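Local coordinates for type III secretion system effector HopBA1 (Pseudomonas syringae pv. aptata, PDB 5T09), which is a virulence factor recognised by the Arabidopsis disease resistance protein RBA1, whose self-association it enhances, triggering plant cell death, at residues L209-D214 with S230-A235. Sequence-based numbering, arbitrary orientation.
Sequences LVISFD and SHIVIA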
loop_
_atom_site.group_PDB
_atom_site.type_symbol
_atom_site.label_atom_id
_atom_site.label_comp_id
_atom_site.label_asym_id
_atom_site.label_seq_id
_atom_site.Cartn_x
_atom_site.Cartn_y
_atom_site.Cartn_z
ATOM N N LEU A 209 -10.131 2.512 -5.057
ATOM C CA LEU A 209 -10.498 1.184 -4.582
ATOM C C LEU A 209 -9.543 0.778 -3.464
ATOM O O LEU A 209 -8.325 0.753 -3.663
ATOM C CB LEU A 209 -10.451 0.192 -5.745
ATOM C CG LEU A 209 -10.997 -1.234 -5.588
ATOM C CD1 LEU A 209 -10.030 -2.141 -4.840
ATOM C CD2 LEU A 209 -12.349 -1.215 -4.904
ATOM N N VAL A 210 -10.090 0.470 -2.289
ATOM C CA VAL A 210 -9.296 0.101 -1.122
ATOM C C VAL A 210 -9.382 -1.405 -0.930
ATOM O O VAL A 210 -10.479 -1.977 -0.920
ATOM C CB VAL A 210 -9.772 0.840 0.140
ATOM C CG1 VAL A 210 -8.942 0.423 1.347
ATOM C CG2 VAL A 210 -9.689 2.346 -0.066
ATOM N N ILE A 211 -8.225 -2.041 -0.764
ATOM C CA ILE A 211 -8.124 -3.478 -0.551
ATOM C C ILE A 211 -7.706 -3.733 0.889
ATOM O O ILE A 211 -6.817 -3.056 1.417
ATOM C CB ILE A 211 -7.120 -4.123 -1.526
ATOM C CG1 ILE A 211 -7.601 -3.952 -2.969
ATOM C CG2 ILE A 211 -6.911 -5.607 -1.180
ATOM C CD1 ILE A 211 -6.648 -4.492 -4.019
ATOM N N SER A 212 -8.348 -4.711 1.516
ATOM C CA SER A 212 -7.977 -5.206 2.832
ATOM C C SER A 212 -7.667 -6.691 2.719
ATOM O O SER A 212 -7.895 -7.315 1.681
ATOM C CB SER A 212 -9.097 -4.974 3.855
ATOM O OG SER A 212 -10.243 -5.735 3.525
ATOM N N PHE A 213 -7.149 -7.264 3.803
ATOM C CA PHE A 213 -6.707 -8.652 3.789
ATOM C C PHE A 213 -7.314 -9.428 4.946
ATOM O O PHE A 213 -7.317 -8.959 6.089
ATOM C CB PHE A 213 -5.184 -8.731 3.834
ATOM C CG PHE A 213 -4.536 -8.209 2.595
ATOM C CD1 PHE A 213 -4.359 -9.029 1.495
ATOM C CD2 PHE A 213 -4.131 -6.891 2.516
ATOM C CE1 PHE A 213 -3.775 -8.547 0.343
ATOM C CE2 PHE A 213 -3.547 -6.403 1.369
ATOM C CZ PHE A 213 -3.369 -7.232 0.279
ATOM N N ASP A 214 -7.824 -10.613 4.631
ATOM C CA ASP A 214 -8.302 -11.584 5.609
ATOM C C ASP A 214 -7.274 -12.710 5.650
ATOM O O ASP A 214 -7.242 -13.567 4.762
ATOM C CB ASP A 214 -9.690 -12.093 5.230
ATOM C CG ASP A 214 -10.120 -13.294 6.049
ATOM O OD1 ASP A 214 -9.506 -13.556 7.105
ATOM O OD2 ASP A 214 -11.079 -13.977 5.634
ATOM N N SER A 230 -12.934 -0.931 3.750
ATOM C CA SER A 230 -12.349 -1.344 2.480
ATOM C C SER A 230 -13.494 -1.725 1.554
ATOM O O SER A 230 -14.637 -1.893 1.988
ATOM C CB SER A 230 -11.382 -2.516 2.648
ATOM O OG SER A 230 -12.081 -3.694 3.031
ATOM N N HIS A 231 -13.176 -1.866 0.269
ATOM C CA HIS A 231 -14.156 -2.284 -0.724
ATOM C C HIS A 231 -14.102 -3.775 -1.027
ATOM O O HIS A 231 -15.150 -4.395 -1.228
ATOM C CB HIS A 231 -13.959 -1.500 -2.022
ATOM C CG HIS A 231 -14.165 -0.025 -1.873
ATOM N ND1 HIS A 231 -13.127 0.851 -1.645
ATOM C CD2 HIS A 231 -15.290 0.727 -1.911
ATOM C CE1 HIS A 231 -13.601 2.081 -1.557
ATOM N NE2 HIS A 231 -14.912 2.033 -1.712
ATOM N N ILE A 232 -12.909 -4.367 -1.082
ATOM C CA ILE A 232 -12.771 -5.803 -1.299
ATOM C C ILE A 232 -11.738 -6.352 -0.328
ATOM O O ILE A 232 -10.788 -5.664 0.059
ATOM C CB ILE A 232 -12.382 -6.149 -2.758
ATOM C CG1 ILE A 232 -11.051 -5.503 -3.149
ATOM C CG2 ILE A 232 -13.491 -5.721 -3.712
ATOM C CD1 ILE A 232 -10.468 -6.065 -4.433
ATOM N N VAL A 233 -11.936 -7.605 0.067
ATOM C CA VAL A 233 -11.044 -8.301 0.983
ATOM C C VAL A 233 -10.389 -9.442 0.219
ATOM O O VAL A 233 -11.082 -10.267 -0.389
ATOM C CB VAL A 233 -11.798 -8.834 2.214
ATOM C CG1 VAL A 233 -10.810 -9.331 3.264
ATOM C CG2 VAL A 233 -12.715 -7.764 2.791
ATOM N N ILE A 234 -9.062 -9.481 0.241
ATOM C CA ILE A 234 -8.291 -10.551 -0.378
ATOM C C ILE A 234 -7.952 -11.567 0.703
ATOM O O ILE A 234 -7.374 -11.216 1.740
ATOM C CB ILE A 234 -7.022 -10.008 -1.055
ATOM C CG1 ILE A 234 -7.401 -9.255 -2.336
ATOM C CG2 ILE A 234 -6.032 -11.144 -1.357
ATOM C CD1 ILE A 234 -6.232 -8.638 -3.077
ATOM N N ALA A 235 -8.316 -12.824 0.465
ATOM C CA ALA A 235 -8.018 -13.892 1.406
ATOM C C ALA A 235 -6.553 -14.286 1.289
ATOM O O ALA A 235 -6.051 -14.525 0.186
ATOM C CB ALA A 235 -8.917 -15.100 1.144
#
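Backbone bonds join S212 to both I232 and I234: S212 N donates to I232 O (3.0 Å), and S212 O accepts I234 N. I234 O then takes D214 N, which continues the parallel pairing. At the start of 230-235 the pattern changes, because V210 O accepts H231 N at 2.9 Å and only a weak, longer bond from I232 N.

Side chains add two more polar bonds. H231 ND1 accepts V210 N at 3.1 Å in a nearly straight bond (167°), the donor tilted slightly from the imidazole plane; NE2 is held by K198 O, so both ring nitrogens are engaged and the rotation of the ring is fixed. The hydroxyls of S212 and S230 are hydrogen-bonded, OG to OG, at 2.8 Å.

Strand 209-214 lies between 49-54 and 232-235 in the parallel core of this EreA/ChaN-like alpha-beta fold.

On the face carrying I211, F213, I232 and I234 the contacts are apolar. I211 and I232 run side by side, while I211 CG2 meets I234 CD1 at 3.6 Å. F213 CG is anti to its carbonyl carbon (chi1 -67°), and the ring lies beside I234, F213 CD1 3.8 Å from I234 CB. Helices 36-46 and 60-74 pack onto this face.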